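Local coordinates for Rod shape-determining protein (MreC) (Helicobacter pylori, PDB 5LP5), which binds the penicillin-binding protein PBP2 and probably acts as a scaffold for cell-wall synthesis during elongation of the bacterial cell, at residues N115-L120 / V241-V246; Y126-H131 / G147-H152; Q133-A138 / A235-H240; Q176-D181 / K228-S233. All coordinates share one frame; numbering follows the deposited sequence.

Overall arrangement
Contacts 1, 2 and 3 all reach one six-stranded antiparallel barrel, built from strands between 93 and 149 and closed by the late strand 241-246. Contact 4 belongs to the second barrel and to the chain returning from it. Contacts 2 and 3 are closest, with centres about 5 Å apart, while those of contacts 1 and 4 lie about 23 Å apart on opposite sides of the chain's centre. Along the chain, contact 1 spans the other three, contacts 2 and 3 interleave, and contact 4 falls within the span of contact 3. The connection 229-240 leads back to strand 241-246 and packs on parts of both barrels, and contacts 3 and 4 also approach the second MreC subunit.

Contact 1: residues N115-L120 / V241-V246; sequences NPIVNL and VFLSDV
Ile117 and Leu120 converge on Leu243, where the loop 115-120 lies over the final strand, 241-246, of the first of the two antiparallel six-stranded barrels of MreC. The two loop residues meet this leucine in different ways. Leu120 and Leu243 reach toward one another tip to tip, Leu120 CD2 lying 3.8 Å from Leu243 CD2. Ile117 instead slides past Leu243 in the opposite direction, touching with the end of its longer branch: CD1 lies 3.9 Å from Leu243 CD2. Leu243 presents this methyl because its CG is anti to the backbone N (chi1 -171°), which carries the branched end off the strand toward the loop. No hydrogen bond crosses between the segments, and the contact is purely apolar. The side chain of Tyr126, on the neighbouring strand 125-129, packs against both leucines, its ring on Leu120 and its CB on Leu243, while Thr98 of strand 93-103 touches Ile117. Farther along the strand, the carboxylate of Asp245 forms a salt bridge with Lys124, a polar border to the apolar patch. The one methyl Leu243 CD2 takes all of these loop contacts: besides Ile117 CD1 and Leu120 CD2 it meets Leu120 CD1, at 3.9 Å.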
# COMPACT_ATOMS: atom_id res chain seq x y z
N ASN C 115 -13.64 -13.58 40.08
CA ASN C 115 -13.91 -14.80 40.77
C ASN C 115 -13.71 -15.98 39.82
O ASN C 115 -14.24 -15.96 38.69
CB ASN C 115 -15.33 -14.82 41.25
CG ASN C 115 -15.53 -15.80 42.37
OD1 ASN C 115 -14.72 -15.86 43.30
ND2 ASN C 115 -16.58 -16.63 42.28
N PRO C 116 -12.95 -17.00 40.25
CA PRO C 116 -12.67 -18.18 39.43
C PRO C 116 -13.89 -18.77 38.75
O PRO C 116 -14.99 -18.72 39.30
CB PRO C 116 -12.13 -19.20 40.44
CG PRO C 116 -11.53 -18.38 41.52
CD PRO C 116 -12.27 -17.08 41.55
N ILE C 117 -13.69 -19.32 37.56
CA ILE C 117 -14.76 -19.97 36.81
C ILE C 117 -14.31 -21.37 36.40
O ILE C 117 -13.23 -21.55 35.86
CB ILE C 117 -15.14 -19.16 35.54
CG1 ILE C 117 -15.89 -17.88 35.92
CG2 ILE C 117 -15.97 -20.02 34.57
CD1 ILE C 117 -16.38 -17.09 34.73
N VAL C 118 -15.16 -22.35 36.65
CA VAL C 118 -14.85 -23.75 36.43
C VAL C 118 -14.34 -24.02 35.00
O VAL C 118 -14.72 -23.35 34.04
CB VAL C 118 -16.08 -24.61 36.81
CG1 VAL C 118 -15.95 -26.06 36.33
CG2 VAL C 118 -16.28 -24.57 38.32
N ASN C 119 -13.47 -25.03 34.91
CA ASN C 119 -12.64 -25.35 33.72
C ASN C 119 -12.62 -24.36 32.54
O ASN C 119 -13.26 -24.55 31.51
CB ASN C 119 -12.79 -26.82 33.26
CG ASN C 119 -14.21 -27.34 33.35
OD1 ASN C 119 -15.16 -26.65 32.96
ND2 ASN C 119 -14.36 -28.58 33.87
N LEU C 120 -11.83 -23.32 32.73
CA LEU C 120 -11.38 -22.48 31.66
C LEU C 120 -10.01 -22.99 31.25
O LEU C 120 -9.38 -23.75 31.98
CB LEU C 120 -11.24 -21.04 32.11
CG LEU C 120 -12.54 -20.33 32.50
CD1 LEU C 120 -12.27 -18.96 33.06
CD2 LEU C 120 -13.45 -20.21 31.30
N VAL C 241 -21.30 -8.69 34.84
CA VAL C 241 -20.29 -8.96 33.83
C VAL C 241 -20.32 -10.41 33.37
O VAL C 241 -20.42 -11.31 34.20
CB VAL C 241 -18.88 -8.63 34.33
CG1 VAL C 241 -17.82 -9.00 33.29
CG2 VAL C 241 -18.78 -7.15 34.70
N PHE C 242 -20.23 -10.60 32.05
CA PHE C 242 -20.24 -11.92 31.44
C PHE C 242 -18.92 -12.19 30.69
O PHE C 242 -18.40 -11.32 30.01
CB PHE C 242 -21.40 -12.01 30.45
CG PHE C 242 -22.75 -11.99 31.10
CD1 PHE C 242 -23.37 -13.17 31.46
CD2 PHE C 242 -23.42 -10.81 31.32
CE1 PHE C 242 -24.62 -13.17 32.05
CE2 PHE C 242 -24.68 -10.80 31.91
CZ PHE C 242 -25.28 -11.98 32.28
N LEU C 243 -18.42 -13.41 30.80
CA LEU C 243 -17.21 -13.83 30.11
C LEU C 243 -17.55 -14.43 28.77
O LEU C 243 -18.42 -15.30 28.67
CB LEU C 243 -16.49 -14.89 30.94
CG LEU C 243 -15.09 -15.30 30.50
CD1 LEU C 243 -14.05 -14.27 30.92
CD2 LEU C 243 -14.72 -16.59 31.21
N SER C 244 -16.83 -14.02 27.74
CA SER C 244 -17.11 -14.50 26.38
C SER C 244 -16.18 -15.62 25.96
O SER C 244 -15.01 -15.38 25.70
CB SER C 244 -16.98 -13.36 25.39
OG SER C 244 -17.03 -13.89 24.08
N ASP C 245 -16.72 -16.84 25.86
CA ASP C 245 -15.96 -18.05 25.51
C ASP C 245 -16.34 -18.52 24.10
O ASP C 245 -17.40 -19.14 23.92
CB ASP C 245 -16.24 -19.15 26.54
CG ASP C 245 -15.36 -20.42 26.33
OD1 ASP C 245 -14.69 -20.56 25.32
OD2 ASP C 245 -15.31 -21.31 27.17
N VAL C 246 -15.49 -18.24 23.11
CA VAL C 246 -15.74 -18.64 21.71
C VAL C 246 -15.03 -19.96 21.46
O VAL C 246 -13.83 -20.05 21.67
CB VAL C 246 -15.17 -17.60 20.73
CG1 VAL C 246 -15.25 -18.09 19.30
CG2 VAL C 246 -15.89 -16.26 20.84

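Contact 2: residues Y126-H131 / G147-H152; sequences YGLVSH and GFLNAH
Leu128 sends one methyl across to Gly147 and Leu149, and this buried meeting is the dense part of the contact. Its CD1 lies 4.1 Å from Gly147 CA, over a backbone position that carries no side chain, and 4.2 Å from Leu149 CD2. The two leucines cross obliquely, touching through one branch each. With CG set beside its backbone N (chi1 -68°), Leu128 carries CD1 toward Gly147. Val241 and Leu243 of strand 241-246 and Ala138 of strand 134-141 also pack on Leu128, while Val112 and Leu238 touch Leu149.

Strands 125-129 and 144-149 are not neighbours in the sheet. Strand 134-141 runs between them, antiparallel to both, and the leucines meet across the interior of the first antiparallel barrel, which explains why no hydrogen bond links the two segments. The CA atoms of Leu128 and Gly147 remain 7.8 Å apart.

Beyond the leucines the segments diverge. After Leu149 the chain makes a type II turn, closed by a bond from His152 N to Leu149 O of 2.9 Å. Buried Asn150 in this turn uses both ends of its amide: OD1 bonds to Tyr157, and ND2 to the carbonyls of Ala134 and Phe231. At the other extreme, where strand 125-129 has ended, His131 is exposed to solvent. Its ND1 donates to Ser130 OG at 3.0 Å, with the hydroxyl oxygen lying in the imidazole plane, and Ser130 OG also bonds to the carbonyl O of Leu237.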
# COMPACT_ATOMS: atom_id res chain seq x y z
N TYR C 126 -10.14 -14.43 26.83
CA TYR C 126 -11.59 -14.33 26.82
C TYR C 126 -12.02 -12.88 26.74
O TYR C 126 -11.27 -11.99 27.09
CB TYR C 126 -12.17 -14.96 28.09
CG TYR C 126 -11.89 -16.44 28.21
CD1 TYR C 126 -12.65 -17.38 27.52
CD2 TYR C 126 -10.85 -16.91 29.01
CE1 TYR C 126 -12.38 -18.74 27.62
CE2 TYR C 126 -10.59 -18.27 29.11
CZ TYR C 126 -11.35 -19.18 28.42
OH TYR C 126 -11.11 -20.53 28.49
N GLY C 127 -13.23 -12.65 26.25
CA GLY C 127 -13.79 -11.30 26.17
C GLY C 127 -14.66 -11.03 27.38
O GLY C 127 -15.24 -11.95 27.95
N LEU C 128 -14.71 -9.77 27.79
CA LEU C 128 -15.59 -9.31 28.87
C LEU C 128 -16.66 -8.35 28.35
O LEU C 128 -16.37 -7.40 27.62
CB LEU C 128 -14.80 -8.63 29.99
CG LEU C 128 -13.87 -9.53 30.83
CD1 LEU C 128 -13.10 -8.71 31.85
CD2 LEU C 128 -14.71 -10.60 31.52
N VAL C 129 -17.91 -8.61 28.73
CA VAL C 129 -19.07 -7.86 28.28
C VAL C 129 -19.87 -7.45 29.51
O VAL C 129 -20.01 -8.25 30.43
CB VAL C 129 -19.95 -8.75 27.37
CG1 VAL C 129 -21.22 -8.04 26.93
CG2 VAL C 129 -19.17 -9.16 26.15
N SER C 130 -20.39 -6.22 29.52
CA SER C 130 -21.30 -5.81 30.57
C SER C 130 -22.68 -5.43 30.06
O SER C 130 -23.55 -6.30 29.91
CB SER C 130 -20.72 -4.75 31.50
OG SER C 130 -21.53 -4.63 32.67
N HIS C 131 -22.93 -4.16 29.82
CA HIS C 131 -24.30 -3.78 29.48
C HIS C 131 -24.40 -3.80 27.98
O HIS C 131 -24.48 -2.76 27.34
CB HIS C 131 -24.65 -2.41 30.06
CG HIS C 131 -24.89 -2.43 31.54
ND1 HIS C 131 -24.04 -3.05 32.43
CD2 HIS C 131 -25.90 -1.91 32.28
CE1 HIS C 131 -24.52 -2.91 33.66
NE2 HIS C 131 -25.65 -2.22 33.59
N GLY C 147 -8.84 -9.75 34.81
CA GLY C 147 -9.50 -8.91 33.80
C GLY C 147 -8.66 -7.70 33.45
O GLY C 147 -8.29 -6.92 34.34
N PHE C 148 -8.32 -7.56 32.18
CA PHE C 148 -7.62 -6.39 31.69
C PHE C 148 -8.57 -5.57 30.85
O PHE C 148 -8.92 -5.95 29.74
CB PHE C 148 -6.38 -6.78 30.89
CG PHE C 148 -5.49 -7.72 31.64
CD1 PHE C 148 -4.72 -7.27 32.69
CD2 PHE C 148 -5.45 -9.05 31.31
CE1 PHE C 148 -3.91 -8.14 33.41
CE2 PHE C 148 -4.65 -9.93 32.02
CZ PHE C 148 -3.88 -9.47 33.07
N LEU C 149 -9.01 -4.45 31.42
CA LEU C 149 -10.11 -3.67 30.87
C LEU C 149 -9.66 -2.76 29.73
O LEU C 149 -8.48 -2.64 29.44
CB LEU C 149 -10.75 -2.84 31.98
CG LEU C 149 -11.22 -3.65 33.20
CD1 LEU C 149 -11.81 -2.75 34.26
CD2 LEU C 149 -12.23 -4.73 32.82
N ASN C 150 -10.64 -2.12 29.09
CA ASN C 150 -10.37 -1.22 27.96
C ASN C 150 -9.32 -0.18 28.40
O ASN C 150 -9.40 0.43 29.46
CB ASN C 150 -11.62 -0.45 27.50
CG ASN C 150 -12.52 -1.25 26.58
OD1 ASN C 150 -12.07 -2.12 25.82
ND2 ASN C 150 -13.83 -0.93 26.61
N ALA C 151 -8.29 -0.04 27.58
CA ALA C 151 -7.22 0.93 27.82
C ALA C 151 -6.10 0.42 28.69
O ALA C 151 -5.10 1.12 28.82
CB ALA C 151 -7.75 2.25 28.37
N HIS C 152 -6.20 -0.81 29.20
CA HIS C 152 -5.01 -1.48 29.78
C HIS C 152 -3.99 -1.83 28.68
O HIS C 152 -4.37 -2.16 27.57
CB HIS C 152 -5.41 -2.73 30.59
CG HIS C 152 -4.29 -3.34 31.39
ND1 HIS C 152 -3.44 -2.60 32.17
CD2 HIS C 152 -3.88 -4.63 31.51
CE1 HIS C 152 -2.57 -3.40 32.76
NE2 HIS C 152 -2.80 -4.63 32.36

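Contact 3: residues Q133-A138 / A235-H240; sequences QAIGIA and AKLLRH
Ile135 reaches from strand 134-141 toward the segment 235-240, meeting both Leu237 and Leu238. At its root, CB lies against the ring of Phe231. From there the side chain divides. The short branch, CG2, faces Leu237, whose CD2 is 4.2 Å away. The longer branch starts with CG1 lodged between the backbone N and the carbonyl carbon (chi1 64°), runs past Leu128, and then extends to CD1. That terminal methyl lies 3.9 Å from Leu237 O and 4.2 Å from Leu238 CD2, with Val241 beside it as well.

Leu237 has a second neighbour in Gln133, whose extended side chain crosses it at about a right angle; Gln133 CD is 4.1 Å from Leu237 CD2. No hydrogen bond joins the segments.

A short 3-10 turn, 235-237, thus packs against one end of the first antiparallel barrel, just before the chain enters strand 241-246. Strand 134-141 lies between strands 125-129 and 144-149 there. Ala235 and Leu238 also pack on Leu167 of the second MreC subunit, and Ile137 of strand 134-141 packs on Gln139 of the PBP2 chain.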
# COMPACT_ATOMS: atom_id res chain seq x y z
N GLN C 133 -22.04 -4.44 25.98
CA GLN C 133 -20.87 -3.67 25.53
C GLN C 133 -19.56 -4.42 25.86
O GLN C 133 -19.49 -5.13 26.83
CB GLN C 133 -20.89 -2.26 26.16
CG GLN C 133 -19.82 -1.32 25.67
CD GLN C 133 -19.99 0.12 26.18
OE1 GLN C 133 -19.15 1.00 25.88
NE2 GLN C 133 -21.10 0.38 26.89
N ALA C 134 -18.53 -4.24 25.03
CA ALA C 134 -17.20 -4.77 25.34
C ALA C 134 -16.48 -3.86 26.33
O ALA C 134 -16.28 -2.64 26.05
CB ALA C 134 -16.39 -4.92 24.07
N ILE C 135 -16.09 -4.42 27.48
CA ILE C 135 -15.31 -3.68 28.51
C ILE C 135 -13.84 -4.07 28.56
O ILE C 135 -13.04 -3.32 29.10
CB ILE C 135 -15.91 -3.82 29.93
CG1 ILE C 135 -15.87 -5.29 30.42
CG2 ILE C 135 -17.32 -3.29 29.95
CD1 ILE C 135 -16.24 -5.45 31.89
N GLY C 136 -13.48 -5.22 28.03
CA GLY C 136 -12.06 -5.65 28.05
C GLY C 136 -11.91 -7.15 27.86
O GLY C 136 -12.77 -7.79 27.28
N ILE C 137 -10.81 -7.70 28.31
CA ILE C 137 -10.55 -9.12 28.15
C ILE C 137 -10.13 -9.74 29.46
O ILE C 137 -9.85 -9.04 30.43
CB ILE C 137 -9.43 -9.39 27.12
CG1 ILE C 137 -8.08 -8.87 27.64
CG2 ILE C 137 -9.77 -8.75 25.78
CD1 ILE C 137 -6.92 -9.12 26.71
N ALA C 138 -10.05 -11.06 29.48
CA ALA C 138 -9.74 -11.79 30.70
C ALA C 138 -8.85 -12.98 30.40
O ALA C 138 -9.10 -13.71 29.45
CB ALA C 138 -11.03 -12.26 31.38
N ALA C 235 -18.37 2.92 36.65
CA ALA C 235 -18.56 1.87 37.64
C ALA C 235 -19.81 1.01 37.45
O ALA C 235 -19.87 -0.09 38.00
CB ALA C 235 -18.57 2.47 39.03
N LYS C 236 -20.79 1.51 36.70
CA LYS C 236 -22.01 0.75 36.52
C LYS C 236 -21.76 -0.55 35.78
O LYS C 236 -22.39 -1.54 36.10
CB LYS C 236 -23.08 1.59 35.82
CG LYS C 236 -24.07 2.20 36.81
CD LYS C 236 -24.92 3.29 36.16
CE LYS C 236 -26.13 3.68 37.01
NZ LYS C 236 -27.26 4.16 36.15
N LEU C 237 -20.83 -0.53 34.83
CA LEU C 237 -20.55 -1.68 33.96
C LEU C 237 -19.51 -2.65 34.49
O LEU C 237 -19.11 -3.56 33.77
CB LEU C 237 -20.12 -1.19 32.56
CG LEU C 237 -21.26 -0.94 31.56
CD1 LEU C 237 -22.12 0.25 31.95
CD2 LEU C 237 -20.72 -0.76 30.15
N LEU C 238 -19.04 -2.45 35.72
CA LEU C 238 -18.14 -3.42 36.32
C LEU C 238 -18.92 -4.44 37.13
O LEU C 238 -18.39 -5.46 37.57
CB LEU C 238 -17.01 -2.73 37.08
CG LEU C 238 -15.87 -2.25 36.17
CD1 LEU C 238 -14.79 -1.48 36.93
CD2 LEU C 238 -15.20 -3.39 35.41
N ARG C 239 -20.22 -4.19 37.30
CA ARG C 239 -21.13 -5.22 37.78
C ARG C 239 -21.97 -5.75 36.62
O ARG C 239 -22.10 -5.10 35.59
CB ARG C 239 -22.00 -4.70 38.92
CG ARG C 239 -21.16 -4.48 40.19
CD ARG C 239 -21.96 -4.06 41.41
NE ARG C 239 -22.94 -2.99 41.13
CZ ARG C 239 -22.71 -1.68 41.21
NH1 ARG C 239 -21.52 -1.19 41.52
NH2 ARG C 239 -23.71 -0.84 40.94
N HIS C 240 -22.51 -6.95 36.81
CA HIS C 240 -23.29 -7.65 35.78
C HIS C 240 -22.44 -8.06 34.57
O HIS C 240 -22.84 -7.80 33.43
CB HIS C 240 -24.49 -6.82 35.32
CG HIS C 240 -25.47 -6.52 36.41
ND1 HIS C 240 -26.12 -7.51 37.13
CD2 HIS C 240 -25.94 -5.34 36.89
CE1 HIS C 240 -26.92 -6.94 38.02
NE2 HIS C 240 -26.83 -5.63 37.89

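Contact 4: residues Q176-D181 / K228-S233; sequences QELVVD and KNAFLS
The backbones of Leu178 and Ala230 approach to 7.2 Å between CA atoms, near the beginning of strand 178-183 and where the chain has just left strand 223-228. These strands are antiparallel neighbours in the second six-stranded barrel of MreC, and Leu178 is paired through its backbone with Leu227. Past Lys228 the chain bends away: Asn229 adopts left-handed backbone angles (phi 56°, psi 25°), and residues 229-233 continue as an irregular connection toward the first barrel. Gln176 is left-handed too, in the loop before the strand. No hydrogen bond passes between the segments; the contact is made by apolar side chains, in part against backbone.

Leu178 points toward the connection. With CG anti to the backbone N (chi1 -164°), it brings CD2 to 3.5 Å from Ala230 CB, a methyl-to-methyl contact. Leu178 also packs against Ile170, Val210 and Leu227 within the second barrel, and against Asn150 of the turn that ends strand 144-149. It is thus a point where the two barrels meet.

Leu232 lies farther along and works differently, packing on backbone instead of on a side chain. Its CD2 is 4.5 Å from Leu178 N. The next residue, Ser233, makes backbone hydrogen bonds with the second MreC subunit. The forked end of Leu232 is turned to the carbonyl oxygen of Gln176, Gln176 O lying 3.7 Å from Leu232 CD1 and 3.8 Å from Leu232 CD2.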
# COMPACT_ATOMS: atom_id res chain seq x y z
N GLN C 176 -4.93 7.51 27.76
CA GLN C 176 -5.86 6.41 28.06
C GLN C 176 -7.25 6.56 27.38
O GLN C 176 -8.29 6.37 28.02
CB GLN C 176 -6.00 6.22 29.57
CG GLN C 176 -4.75 5.62 30.20
CD GLN C 176 -4.77 5.63 31.70
OE1 GLN C 176 -5.07 6.66 32.34
NE2 GLN C 176 -4.44 4.49 32.29
N GLU C 177 -7.23 6.90 26.09
CA GLU C 177 -8.42 6.89 25.25
C GLU C 177 -8.45 5.54 24.55
O GLU C 177 -7.41 4.98 24.23
CB GLU C 177 -8.39 8.00 24.20
CG GLU C 177 -8.01 9.37 24.75
CD GLU C 177 -8.20 10.49 23.75
OE1 GLU C 177 -7.37 10.58 22.80
OE2 GLU C 177 -9.16 11.29 23.93
N LEU C 178 -9.64 5.01 24.32
CA LEU C 178 -9.77 3.79 23.56
C LEU C 178 -9.57 4.09 22.09
O LEU C 178 -10.21 4.95 21.56
CB LEU C 178 -11.14 3.14 23.81
CG LEU C 178 -11.22 1.69 23.36
CD1 LEU C 178 -10.22 0.87 24.15
CD2 LEU C 178 -12.61 1.13 23.59
N VAL C 179 -8.69 3.35 21.43
CA VAL C 179 -8.34 3.65 20.03
C VAL C 179 -8.50 2.42 19.16
O VAL C 179 -8.23 1.31 19.61
CB VAL C 179 -6.88 4.11 19.95
CG1 VAL C 179 -6.44 4.24 18.50
CG2 VAL C 179 -6.67 5.39 20.77
N VAL C 180 -8.98 2.61 17.94
CA VAL C 180 -8.88 1.56 16.92
C VAL C 180 -7.68 1.87 16.04
O VAL C 180 -7.58 2.93 15.42
CB VAL C 180 -10.13 1.45 16.04
CG1 VAL C 180 -9.96 0.35 15.01
CG2 VAL C 180 -11.38 1.21 16.88
N ASP C 181 -6.77 0.92 15.99
CA ASP C 181 -5.51 1.08 15.28
C ASP C 181 -5.48 0.22 14.02
O ASP C 181 -6.29 -0.70 13.87
CB ASP C 181 -4.37 0.67 16.22
CG ASP C 181 -3.61 1.84 16.77
OD1 ASP C 181 -3.31 2.74 15.94
OD2 ASP C 181 -3.31 1.86 18.00
N LYS C 228 -15.37 7.41 21.21
CA LYS C 228 -16.12 8.00 22.30
C LYS C 228 -17.28 7.05 22.64
O LYS C 228 -17.51 6.09 21.90
CB LYS C 228 -16.63 9.38 21.90
CG LYS C 228 -17.59 9.36 20.71
CD LYS C 228 -18.07 10.74 20.31
CE LYS C 228 -18.59 10.73 18.87
NZ LYS C 228 -19.06 12.07 18.36
N ASN C 229 -17.98 7.27 23.75
CA ASN C 229 -19.04 6.38 24.19
C ASN C 229 -18.57 4.93 24.36
O ASN C 229 -19.40 4.01 24.28
CB ASN C 229 -20.19 6.38 23.20
CG ASN C 229 -20.98 7.64 23.25
OD1 ASN C 229 -21.51 7.98 24.30
ND2 ASN C 229 -21.07 8.35 22.11
N ALA C 230 -17.28 4.73 24.60
CA ALA C 230 -16.78 3.40 24.92
C ALA C 230 -16.64 3.30 26.42
O ALA C 230 -16.52 4.33 27.09
CB ALA C 230 -15.45 3.13 24.25
N PHE C 231 -16.64 2.08 26.93
CA PHE C 231 -16.41 1.88 28.35
C PHE C 231 -15.00 2.26 28.71
O PHE C 231 -14.05 1.75 28.12
CB PHE C 231 -16.64 0.42 28.76
CG PHE C 231 -16.20 0.14 30.16
CD1 PHE C 231 -16.98 0.55 31.23
CD2 PHE C 231 -14.98 -0.47 30.42
CE1 PHE C 231 -16.55 0.34 32.53
CE2 PHE C 231 -14.54 -0.66 31.70
CZ PHE C 231 -15.34 -0.29 32.76
N LEU C 232 -14.85 3.15 29.69
CA LEU C 232 -13.56 3.38 30.36
C LEU C 232 -13.63 3.25 31.89
O LEU C 232 -13.26 2.23 32.44
CB LEU C 232 -12.94 4.77 29.99
CG LEU C 232 -12.38 4.93 28.58
CD1 LEU C 232 -11.93 6.35 28.32
CD2 LEU C 232 -11.23 3.96 28.35
N SER C 233 -14.09 4.31 32.55
CA SER C 233 -13.88 4.54 33.97
C SER C 233 -15.22 4.36 34.66
O SER C 233 -15.34 4.80 35.78
CB SER C 233 -13.41 6.04 34.13
OG SER C 233 -12.37 6.34 35.09